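Local atomic coordinates of glycerol kinase, putative (Plasmodium falciparum, PDB entry 2W40), a protein that probably catalyses the ATP-dependent phosphorylation of glycerol to sn-glycerol 3-phosphate, as expected of an FGGY-family glycerol kinase. Residues D107-E112 against I143-Q148; D125-T130 against V282-C287; Y133-F138 against P358-D363; V318-K323 against P350-L355. All blocks are in the same frame, centred on the assembly; numbering follows the deposited sequence.

Contact 1 (D107-E112 against I143-Q148); sequences DTRVEE and ILWLIQ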
# COMPACT_ATOMS: atom_id res chain seq x y z
N ASP C 107 2.68 -0.32 -21.11
CA ASP C 107 3.03 -1.74 -21.06
C ASP C 107 4.55 -1.84 -20.85
O ASP C 107 5.31 -1.13 -21.45
CB ASP C 107 2.64 -2.42 -22.39
CG ASP C 107 2.81 -3.93 -22.39
OD1 ASP C 107 1.80 -4.67 -22.23
OD2 ASP C 107 3.99 -4.31 -22.55
N THR C 108 4.93 -2.80 -20.03
CA THR C 108 6.35 -3.02 -19.77
C THR C 108 6.83 -4.47 -19.94
O THR C 108 7.89 -4.85 -19.39
CB THR C 108 6.70 -2.58 -18.31
OG1 THR C 108 5.85 -3.24 -17.36
CG2 THR C 108 6.60 -1.07 -18.16
N ARG C 109 6.09 -5.27 -20.70
CA ARG C 109 6.42 -6.67 -20.89
C ARG C 109 7.76 -6.83 -21.58
O ARG C 109 8.35 -7.95 -21.56
CB ARG C 109 5.32 -7.41 -21.73
CG ARG C 109 5.43 -7.33 -23.19
CD ARG C 109 4.17 -7.76 -23.93
NE ARG C 109 2.96 -7.06 -23.64
CZ ARG C 109 1.78 -7.47 -24.01
NH1 ARG C 109 1.62 -8.62 -24.68
NH2 ARG C 109 0.73 -6.78 -23.69
N VAL C 110 8.20 -5.76 -22.29
CA VAL C 110 9.44 -5.88 -23.04
C VAL C 110 10.70 -5.59 -22.23
O VAL C 110 11.81 -5.45 -22.83
CB VAL C 110 9.37 -5.00 -24.32
CG1 VAL C 110 8.13 -5.39 -25.23
CG2 VAL C 110 9.32 -3.49 -23.93
N GLU C 111 10.54 -5.45 -20.91
CA GLU C 111 11.70 -5.18 -20.02
C GLU C 111 12.87 -6.10 -20.35
O GLU C 111 13.98 -5.67 -20.52
CB GLU C 111 11.26 -5.32 -18.56
CG GLU C 111 12.36 -5.17 -17.47
CD GLU C 111 11.85 -5.45 -16.01
OE1 GLU C 111 10.61 -5.66 -15.74
OE2 GLU C 111 12.70 -5.44 -15.09
N GLU C 112 12.60 -7.41 -20.39
CA GLU C 112 13.66 -8.40 -20.65
C GLU C 112 14.41 -8.19 -22.00
O GLU C 112 15.66 -8.18 -22.05
CB GLU C 112 13.14 -9.86 -20.48
CG GLU C 112 14.15 -10.90 -20.93
CD GLU C 112 13.73 -12.36 -20.71
OE1 GLU C 112 12.51 -12.66 -20.58
OE2 GLU C 112 14.64 -13.21 -20.72
N ILE C 143 6.60 -3.74 -31.01
CA ILE C 143 6.43 -4.28 -32.31
C ILE C 143 7.29 -5.58 -32.35
O ILE C 143 6.87 -6.60 -32.89
CB ILE C 143 6.94 -3.28 -33.35
CG1 ILE C 143 5.99 -2.01 -33.43
CG2 ILE C 143 7.08 -3.94 -34.74
CD1 ILE C 143 6.65 -0.70 -34.12
N LEU C 144 8.56 -5.46 -31.90
CA LEU C 144 9.45 -6.60 -31.84
C LEU C 144 8.84 -7.77 -31.06
O LEU C 144 8.85 -8.94 -31.51
CB LEU C 144 10.78 -6.23 -31.28
CG LEU C 144 11.85 -7.38 -31.17
CD1 LEU C 144 12.15 -8.03 -32.51
CD2 LEU C 144 13.12 -6.81 -30.49
N TRP C 145 8.29 -7.52 -29.92
CA TRP C 145 7.65 -8.54 -29.16
C TRP C 145 6.55 -9.23 -29.96
O TRP C 145 6.44 -10.47 -29.96
CB TRP C 145 7.05 -7.95 -27.89
CG TRP C 145 6.51 -8.99 -26.95
CD1 TRP C 145 7.19 -9.60 -25.92
CD2 TRP C 145 5.20 -9.56 -26.94
NE1 TRP C 145 6.35 -10.47 -25.27
CE2 TRP C 145 5.16 -10.50 -25.90
CE3 TRP C 145 4.07 -9.38 -27.73
CZ2 TRP C 145 4.01 -11.21 -25.59
CZ3 TRP C 145 2.93 -10.10 -27.43
CH2 TRP C 145 2.95 -11.04 -26.39
N LEU C 146 5.71 -8.46 -30.63
CA LEU C 146 4.60 -9.00 -31.47
C LEU C 146 5.14 -9.94 -32.56
O LEU C 146 4.62 -11.02 -32.77
CB LEU C 146 3.73 -7.88 -32.04
CG LEU C 146 2.84 -7.24 -30.97
CD1 LEU C 146 2.31 -5.89 -31.55
CD2 LEU C 146 1.74 -8.22 -30.57
N ILE C 147 6.18 -9.53 -33.25
CA ILE C 147 6.84 -10.28 -34.31
C ILE C 147 7.43 -11.58 -33.74
O ILE C 147 7.21 -12.64 -34.31
CB ILE C 147 7.98 -9.44 -34.93
CG1 ILE C 147 7.44 -8.30 -35.81
CG2 ILE C 147 8.94 -10.22 -35.85
CD1 ILE C 147 8.55 -7.30 -36.21
N GLN C 148 8.07 -11.50 -32.58
CA GLN C 148 8.68 -12.66 -31.96
C GLN C 148 7.68 -13.63 -31.40
O GLN C 148 8.02 -14.83 -31.26
CB GLN C 148 9.63 -12.25 -30.83
CG GLN C 148 10.88 -11.58 -31.27
CD GLN C 148 11.85 -11.44 -30.14
OE1 GLN C 148 11.51 -11.62 -28.94
NE2 GLN C 148 13.09 -11.14 -30.50
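R109 meets W145 through two torsions of its own. CG stands between the backbone N and the carbonyl carbon (chi1 84°), and a bend at chi3 (59°) carries the end of the chain across the indole. W145 swings CG away from its backbone N, which sends the ring off helix 140-149 toward the loop. CD of R109 lies over the face of the indole, 3.6 Å from the centroid of the W145 five-membered ring, a CH-pi contact. Further out, CZ of R109 sits 4.5 Å from the centroid of the W145 six-membered ring, close to its normal. This is a cation-pi pair. The guanidinium does not lie flat on the indole, because the two planes are 79° apart. Its NH1 points at the face and comes 3.2 Å from CH2 of W145. V110 adds a smaller apolar touch, with CG1 3.8 Å from CB of W145.

The other edge of the guanidinium is held by D107. R109 grips the carboxylate side-on, with NH2 2.8 Å from OD1 of D107 and NE 3.1 Å from OD2 of D107. The backbone N of R109 also reaches OD2, from the opposite face of the carboxylate to NE. These bonds fix the rotation of the guanidinium. R109 has further partners in E46, by a salt bridge, and Y100. W44 makes a second cation-pi contact with it.

The bond from N of R109 to the side-chain OD2 of D107 closes an Asx turn. It leads into a type I turn from T108 to E111, with V110 as N-cap of helix 111-118, in the FGGY N-terminal region.

Contact 2 (D125-T130 against V282-C287); sequences DIQKKT and VVYSTC. With EDO (1,2-ethanediol), chain B.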
# COMPACT_ATOMS: atom_id res chain seq x y z
N ASP C 125 24.56 6.00 -29.90
CA ASP C 125 24.24 5.92 -31.28
C ASP C 125 22.74 5.85 -31.50
O ASP C 125 22.22 6.47 -32.41
CB ASP C 125 24.84 4.68 -31.93
CG ASP C 125 26.33 4.83 -32.25
OD1 ASP C 125 26.91 5.93 -32.14
OD2 ASP C 125 26.90 3.78 -32.64
N ILE C 126 22.07 5.07 -30.67
CA ILE C 126 20.58 5.00 -30.75
C ILE C 126 19.95 6.41 -30.48
O ILE C 126 19.04 6.84 -31.15
CB ILE C 126 20.03 3.89 -29.82
CG1 ILE C 126 20.75 2.53 -30.14
CG2 ILE C 126 18.51 3.92 -29.80
CD1 ILE C 126 20.46 1.99 -31.42
N GLN C 127 20.51 7.09 -29.50
CA GLN C 127 20.02 8.39 -29.08
C GLN C 127 20.26 9.40 -30.15
O GLN C 127 19.36 10.21 -30.47
CB GLN C 127 20.62 8.76 -27.76
CG GLN C 127 20.06 10.14 -27.23
CD GLN C 127 20.92 10.80 -26.16
OE1 GLN C 127 22.15 10.55 -26.01
NE2 GLN C 127 20.28 11.71 -25.42
N LYS C 128 21.43 9.39 -30.78
CA LYS C 128 21.73 10.35 -31.87
C LYS C 128 20.76 10.12 -33.03
O LYS C 128 20.25 11.01 -33.63
CB LYS C 128 23.16 10.24 -32.35
CG LYS C 128 24.27 10.76 -31.40
CD LYS C 128 23.92 12.16 -30.71
CE LYS C 128 25.08 12.69 -29.83
NZ LYS C 128 24.65 13.46 -28.59
N LYS C 129 20.46 8.86 -33.31
CA LYS C 129 19.58 8.57 -34.43
C LYS C 129 18.13 9.01 -34.17
O LYS C 129 17.51 9.54 -35.05
CB LYS C 129 19.73 7.12 -34.78
CG LYS C 129 18.81 6.62 -35.90
CD LYS C 129 18.98 7.28 -37.26
CE LYS C 129 20.39 7.04 -38.04
NZ LYS C 129 20.60 5.56 -38.28
N THR C 130 17.62 8.61 -33.00
CA THR C 130 16.18 8.63 -32.71
C THR C 130 15.74 9.64 -31.70
O THR C 130 14.56 9.88 -31.55
CB THR C 130 15.64 7.22 -32.26
OG1 THR C 130 16.18 6.97 -30.95
CG2 THR C 130 15.92 6.12 -33.30
N VAL C 282 18.28 20.68 -32.33
CA VAL C 282 18.14 19.37 -31.70
C VAL C 282 19.06 19.37 -30.50
O VAL C 282 20.32 19.53 -30.61
CB VAL C 282 18.57 18.29 -32.65
CG1 VAL C 282 18.52 16.87 -31.99
CG2 VAL C 282 17.73 18.39 -33.95
N VAL C 283 18.48 19.18 -29.34
CA VAL C 283 19.23 19.09 -28.11
C VAL C 283 19.17 17.67 -27.60
O VAL C 283 18.11 17.17 -27.40
CB VAL C 283 18.73 20.09 -27.06
CG1 VAL C 283 19.50 19.96 -25.78
CG2 VAL C 283 18.75 21.53 -27.61
N TYR C 284 20.33 17.06 -27.36
CA TYR C 284 20.40 15.71 -26.86
C TYR C 284 20.73 15.81 -25.36
O TYR C 284 21.75 16.38 -24.96
CB TYR C 284 21.44 14.90 -27.55
CG TYR C 284 21.18 14.57 -28.99
CD1 TYR C 284 20.24 13.60 -29.36
CD2 TYR C 284 21.88 15.24 -30.01
CE1 TYR C 284 20.00 13.32 -30.70
CE2 TYR C 284 21.67 14.91 -31.34
CZ TYR C 284 20.71 13.96 -31.71
OH TYR C 284 20.58 13.69 -33.10
N SER C 285 19.91 15.14 -24.56
CA SER C 285 20.02 15.17 -23.11
C SER C 285 21.22 14.33 -22.67
O SER C 285 21.54 13.34 -23.28
CB SER C 285 18.74 14.62 -22.46
OG SER C 285 18.76 14.71 -21.08
N THR C 286 21.84 14.78 -21.61
CA THR C 286 22.73 13.90 -20.81
C THR C 286 22.17 13.54 -19.42
O THR C 286 22.91 12.92 -18.56
CB THR C 286 24.12 14.53 -20.62
OG1 THR C 286 24.01 15.71 -19.84
CG2 THR C 286 24.79 14.83 -21.97
N CYS C 287 20.89 13.85 -19.20
CA CYS C 287 20.22 13.86 -17.92
C CYS C 287 18.88 13.14 -18.04
O CYS C 287 18.06 13.35 -17.19
CB CYS C 287 19.94 15.40 -17.40
SG CYS C 287 21.47 16.14 -17.07
C1 EDO B . 21.31 2.34 -35.16
O1 EDO B . 22.71 2.07 -35.26
C2 EDO B . 21.32 3.83 -34.95
O2 EDO B . 21.87 4.50 -36.10
O HOH W 1 17.83 13.31 -25.43
O HOH W 2 23.84 11.73 -24.29
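Y284 turns one face of its ring to K128 and the other to V282. CD of K128 lies above the middle of the ring, 3.7 Å from the Y284 centroid, in a CH-pi contact. K128 bends at chi2 (-44°) to lay its chain over the ring, and NZ ends 3.6 Å from CD2 of Y284. Q127 and Y284 run antiparallel alongside each other, with amide and ring planes 69° apart.

The Q127 amide points beyond the ring to S285. NE2 of Q127 donates to O of S285 at 3.0 Å, almost straight (173°). The acceptor lies in the amide plane, and the donor lies in the carbonyl plane, on a lone pair. Two waters flank this bond. One accepts from NE2 of Q127 and N of S285. The other donates to OE1 of Q127 and O of S285.

OH of Y284 lies 2.8 Å from O of K128, a weak hydrogen bond. N196 also bonds this hydroxyl. S285 OG is held by D402 of helix 377-403.

Both ends of the Q127 amide thus have partners, which sets its flip. K128 meets the ring largely through carbon, and no salt bridge joins the two segments.

Contact 3 (Y133-F138 against P358-D363); sequences YFNTYF and PRWRSD. With EDO (1,2-ethanediol), chain D.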
# COMPACT_ATOMS: atom_id res chain seq x y z
N TYR C 133 17.26 6.63 -25.82
CA TYR C 133 17.84 5.26 -25.61
C TYR C 133 16.72 4.23 -25.74
O TYR C 133 15.54 4.59 -25.77
CB TYR C 133 18.45 5.18 -24.25
CG TYR C 133 19.57 6.14 -23.91
CD1 TYR C 133 20.51 6.45 -24.80
CD2 TYR C 133 19.61 6.77 -22.72
CE1 TYR C 133 21.61 7.21 -24.49
CE2 TYR C 133 20.64 7.65 -22.42
CZ TYR C 133 21.67 7.83 -23.35
OH TYR C 133 22.75 8.71 -23.06
N PHE C 134 17.07 2.95 -25.91
CA PHE C 134 16.09 1.87 -25.82
C PHE C 134 15.37 2.01 -24.49
O PHE C 134 15.98 2.24 -23.43
CB PHE C 134 16.79 0.48 -25.84
CG PHE C 134 17.43 0.09 -27.17
CD1 PHE C 134 17.06 0.64 -28.40
CD2 PHE C 134 18.44 -0.86 -27.20
CE1 PHE C 134 17.66 0.25 -29.64
CE2 PHE C 134 19.04 -1.19 -28.45
CZ PHE C 134 18.60 -0.73 -29.62
N ASN C 135 14.06 1.74 -24.54
CA ASN C 135 13.22 1.75 -23.38
C ASN C 135 11.98 0.89 -23.60
O ASN C 135 11.78 0.39 -24.70
CB ASN C 135 12.91 3.20 -22.97
CG ASN C 135 12.17 3.95 -24.06
OD1 ASN C 135 11.20 3.38 -24.68
ND2 ASN C 135 12.54 5.25 -24.26
N THR C 136 11.18 0.74 -22.57
CA THR C 136 9.96 -0.06 -22.64
C THR C 136 8.76 0.72 -23.16
O THR C 136 7.65 0.14 -23.29
CB THR C 136 9.56 -0.69 -21.30
OG1 THR C 136 9.31 0.38 -20.42
CG2 THR C 136 10.71 -1.56 -20.71
N TYR C 137 9.00 2.01 -23.41
CA TYR C 137 7.96 3.08 -23.53
C TYR C 137 7.57 3.28 -25.03
O TYR C 137 6.36 3.32 -25.37
CB TYR C 137 8.60 4.34 -22.93
CG TYR C 137 7.82 5.63 -23.04
CD1 TYR C 137 6.41 5.66 -23.01
CD2 TYR C 137 8.50 6.80 -23.02
CE1 TYR C 137 5.73 6.95 -23.06
CE2 TYR C 137 7.84 8.01 -23.11
CZ TYR C 137 6.47 8.08 -23.07
OH TYR C 137 5.87 9.34 -23.13
N PHE C 138 8.60 3.48 -25.89
CA PHE C 138 8.41 3.65 -27.35
C PHE C 138 7.85 2.44 -28.05
O PHE C 138 7.79 1.41 -27.48
CB PHE C 138 9.64 4.23 -27.96
CG PHE C 138 9.80 5.73 -27.75
CD1 PHE C 138 9.19 6.41 -26.70
CD2 PHE C 138 10.51 6.46 -28.70
CE1 PHE C 138 9.34 7.81 -26.58
CE2 PHE C 138 10.68 7.86 -28.57
CZ PHE C 138 10.13 8.50 -27.47
N PRO C 358 13.61 10.93 -14.99
CA PRO C 358 14.91 10.83 -15.74
C PRO C 358 15.72 9.57 -15.46
O PRO C 358 16.79 9.38 -16.08
CB PRO C 358 15.70 12.03 -15.23
CG PRO C 358 15.30 12.23 -13.83
CD PRO C 358 13.84 11.72 -13.75
N ARG C 359 15.24 8.73 -14.53
CA ARG C 359 16.04 7.54 -14.09
C ARG C 359 15.95 6.33 -15.01
O ARG C 359 16.88 5.51 -15.05
CB ARG C 359 15.68 7.16 -12.66
CG ARG C 359 15.79 8.32 -11.65
CD ARG C 359 15.65 7.80 -10.25
NE ARG C 359 15.62 8.86 -9.22
CZ ARG C 359 16.22 8.83 -8.06
NH1 ARG C 359 17.07 7.84 -7.78
NH2 ARG C 359 16.00 9.79 -7.18
N TRP C 360 14.80 6.18 -15.66
CA TRP C 360 14.61 5.11 -16.65
C TRP C 360 14.99 3.73 -16.02
O TRP C 360 15.91 3.03 -16.47
CB TRP C 360 15.39 5.37 -17.92
CG TRP C 360 14.78 6.57 -18.63
CD1 TRP C 360 15.31 7.89 -18.68
CD2 TRP C 360 13.51 6.64 -19.33
NE1 TRP C 360 14.46 8.70 -19.37
CE2 TRP C 360 13.32 8.00 -19.70
CE3 TRP C 360 12.48 5.73 -19.60
CZ2 TRP C 360 12.21 8.42 -20.40
CZ3 TRP C 360 11.38 6.15 -20.27
CH2 TRP C 360 11.25 7.48 -20.67
N ARG C 361 14.20 3.34 -15.03
CA ARG C 361 14.40 2.06 -14.35
C ARG C 361 13.15 1.23 -14.52
O ARG C 361 12.19 1.34 -13.77
CB ARG C 361 14.71 2.38 -12.88
CG ARG C 361 16.06 2.92 -12.70
CD ARG C 361 17.22 1.89 -12.97
NE ARG C 361 17.15 0.76 -12.02
CZ ARG C 361 17.84 0.70 -10.86
NH1 ARG C 361 18.65 1.67 -10.45
NH2 ARG C 361 17.64 -0.34 -10.08
N SER C 362 13.17 0.33 -15.49
CA SER C 362 12.00 -0.49 -15.78
C SER C 362 11.83 -1.61 -14.71
O SER C 362 10.82 -2.26 -14.72
CB SER C 362 12.22 -1.26 -17.16
OG SER C 362 13.44 -2.02 -17.17
N ASP C 363 12.89 -1.86 -13.93
CA ASP C 363 12.88 -2.80 -12.77
C ASP C 363 12.20 -2.25 -11.52
O ASP C 363 11.85 -3.00 -10.61
CB ASP C 363 14.29 -3.28 -12.44
CG ASP C 363 15.24 -2.17 -12.13
OD1 ASP C 363 15.19 -1.04 -12.67
OD2 ASP C 363 16.21 -2.52 -11.39
C1 EDO D . 17.72 9.93 -23.41
O1 EDO D . 18.33 10.91 -22.53
C2 EDO D . 16.69 9.10 -22.70
O2 EDO D . 16.16 8.17 -23.55
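The apolar contacts centre on W360, which touches Y137 and N135. CD2 of Y137 comes 3.7 Å from CH2 of W360, meeting the indole at its edge, near the plane. The two side chains run at a slant to each other. CB of N135 approaches the same indole more loosely, 4.2 Å from CE3 of W360. A separate touch lies further along, where CG2 of T136 is 3.9 Å from CB of S362. T136 keeps CG2 opposite its carbonyl carbon (OG1 at chi1 62°), which turns the methyl to the serine.

No hydrogen bond crosses the contact. The polar bonds instead shape each segment. OD1 of N135 accepts from N of Y137 and from N of F138, the second at 2.9 Å and 172°. On the other segment, R361 grips D363 side-on, with NE 2.7 Å from OD1 of D363 on its syn lone pair. The indole NE1 of W360 is bonded to O of G288.

An ethanediol, probably from the crystallisation liquor, lies over one face of the Y133 ring and accepts from N of Y133 at 3.0 Å.

The two N135 bonds make an Asx turn and an Asx motif, which fold the loop before helix 140-149. The contact joins the N-terminal and C-terminal FGGY regions beside the glycerol site, where OH of Y137 bonds the bound glycerol.

Contact 4 (V318-K323 against P350-L355); sequences VSWLLK and PAFSGL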
# COMPACT_ATOMS: atom_id res chain seq x y z
N VAL C 318 -4.13 7.36 -9.84
CA VAL C 318 -5.35 7.68 -9.21
C VAL C 318 -6.40 6.65 -9.59
O VAL C 318 -7.24 6.22 -8.76
CB VAL C 318 -5.77 9.19 -9.53
CG1 VAL C 318 -7.27 9.42 -9.03
CG2 VAL C 318 -4.73 10.14 -8.95
N SER C 319 -6.36 6.21 -10.86
CA SER C 319 -7.26 5.17 -11.34
C SER C 319 -7.08 3.82 -10.61
O SER C 319 -8.02 3.11 -10.37
CB SER C 319 -7.17 5.01 -12.85
OG SER C 319 -7.61 6.27 -13.43
N TRP C 320 -5.79 3.52 -10.35
CA TRP C 320 -5.45 2.34 -9.60
C TRP C 320 -6.02 2.39 -8.15
O TRP C 320 -6.60 1.43 -7.63
CB TRP C 320 -3.98 2.07 -9.63
CG TRP C 320 -3.55 0.81 -8.95
CD1 TRP C 320 -3.35 -0.42 -9.52
CD2 TRP C 320 -3.18 0.69 -7.58
NE1 TRP C 320 -2.94 -1.31 -8.58
CE2 TRP C 320 -2.79 -0.65 -7.38
CE3 TRP C 320 -3.11 1.59 -6.52
CZ2 TRP C 320 -2.38 -1.11 -6.16
CZ3 TRP C 320 -2.72 1.08 -5.25
CH2 TRP C 320 -2.31 -0.21 -5.12
N LEU C 321 -5.87 3.54 -7.54
CA LEU C 321 -6.40 3.80 -6.19
C LEU C 321 -7.90 3.61 -6.18
O LEU C 321 -8.42 3.05 -5.25
CB LEU C 321 -6.03 5.21 -5.73
CG LEU C 321 -4.53 5.47 -5.46
CD1 LEU C 321 -4.36 6.99 -5.25
CD2 LEU C 321 -4.04 4.70 -4.23
N LEU C 322 -8.58 4.15 -7.17
CA LEU C 322 -10.03 4.06 -7.24
C LEU C 322 -10.41 2.57 -7.39
O LEU C 322 -11.33 2.05 -6.76
CB LEU C 322 -10.48 4.80 -8.50
CG LEU C 322 -11.98 4.84 -8.74
CD1 LEU C 322 -12.70 5.51 -7.56
CD2 LEU C 322 -12.27 5.58 -10.08
N LYS C 323 -9.76 1.85 -8.29
CA LYS C 323 -10.15 0.48 -8.53
C LYS C 323 -9.99 -0.38 -7.27
O LYS C 323 -10.77 -1.33 -7.07
CB LYS C 323 -9.26 -0.07 -9.60
CG LYS C 323 -9.47 -1.51 -9.96
CD LYS C 323 -8.47 -2.01 -11.10
CE LYS C 323 -8.37 -3.67 -11.29
NZ LYS C 323 -9.59 -4.27 -12.06
N PRO C 350 5.46 5.97 -7.06
CA PRO C 350 4.39 5.51 -7.97
C PRO C 350 5.08 5.00 -9.28
O PRO C 350 5.48 5.83 -10.20
CB PRO C 350 3.56 6.80 -8.24
CG PRO C 350 4.16 7.89 -7.37
CD PRO C 350 5.61 7.42 -7.16
N ALA C 351 5.40 3.73 -9.25
CA ALA C 351 6.32 3.08 -10.28
C ALA C 351 5.63 1.81 -10.78
O ALA C 351 6.27 0.81 -11.01
CB ALA C 351 7.74 2.82 -9.79
N PHE C 352 4.33 1.90 -10.99
CA PHE C 352 3.57 0.70 -11.37
C PHE C 352 4.09 0.11 -12.68
O PHE C 352 4.07 -1.13 -12.88
CB PHE C 352 2.11 0.94 -11.50
CG PHE C 352 1.40 1.28 -10.25
CD1 PHE C 352 1.03 0.31 -9.36
CD2 PHE C 352 1.13 2.65 -9.91
CE1 PHE C 352 0.39 0.61 -8.21
CE2 PHE C 352 0.52 2.93 -8.79
CZ PHE C 352 0.17 1.92 -7.91
N SER C 353 4.50 0.99 -13.60
CA SER C 353 5.15 0.54 -14.88
C SER C 353 6.61 0.94 -14.95
O SER C 353 7.13 1.26 -15.99
CB SER C 353 4.29 0.93 -16.04
OG SER C 353 4.28 2.25 -16.16
N GLY C 354 7.32 0.89 -13.81
CA GLY C 354 8.70 1.34 -13.78
C GLY C 354 8.76 2.85 -13.56
O GLY C 354 7.75 3.55 -13.41
N LEU C 355 9.97 3.34 -13.47
CA LEU C 355 10.26 4.77 -13.52
C LEU C 355 10.69 5.18 -14.93
O LEU C 355 11.55 4.54 -15.54
CB LEU C 355 11.37 5.18 -12.54
CG LEU C 355 10.95 5.08 -11.09
CD1 LEU C 355 12.13 5.23 -10.17
CD2 LEU C 355 9.71 6.00 -10.72
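Segment 318-323 is the last part of helix 315-323, while 350-355 is a loop that folds into a type I beta turn from A351 to G354. The turn is closed by N of G354 bonding O of A351 at 3.0 Å. G354 has a positive phi (85°), in a backbone conformation that calls for glycine. The backbones stay well apart: the nearest CA atoms, of W320 and F352, are 9.3 Å from each other.

Two aromatic side chains bridge this distance. With CG anti to the backbone N (chi1 -176°), the W320 indole leaves the helix toward the turn. F352 reaches back with the outer end of its ring. CE1 of F352 lies over the face of the indole, 3.5 Å from CE2 of W320. CZ of F352 is 3.6 Å from CE3 of W320. The side chains meet at about a right angle. The ring planes are 41° apart, and the centroids of the F352 ring and the W320 five-membered ring are 4.4 Å apart. The pair is oblique.

Both side chains also touch the second subunit. NE1 of W320 bonds O of T375 of that subunit, and the F352 ring meets F373 of that subunit. Within the chain, helix 377-403 packs against V318 and L321 of the helix and against P350 and L355 of the loop that follows strand 347-349.

Overall arrangement
Contacts 1, 2 and 3 interlock along the chain, since their segments alternate. Both segments of contact 4 fall between those of contact 3, after contacts 1 and 2 have closed. Contact 4 lies wholly within the C-terminal FGGY region, and contact 1 within the N-terminal one. Contacts 2 and 3 each join the two regions. The centres of contacts 1 and 3 are about 13 Å apart, those of contacts 2 and 3 about 14 Å, and those of contacts 2 and 4 about 29 Å. Contact 3 touches all the others: E111 packs on S362, I126 on F134, and N of R361 probably bonds O of L355. It thus links helices 111-118 and 123-130 to the loop after strand 347-349, whose earlier part reaches the second subunit.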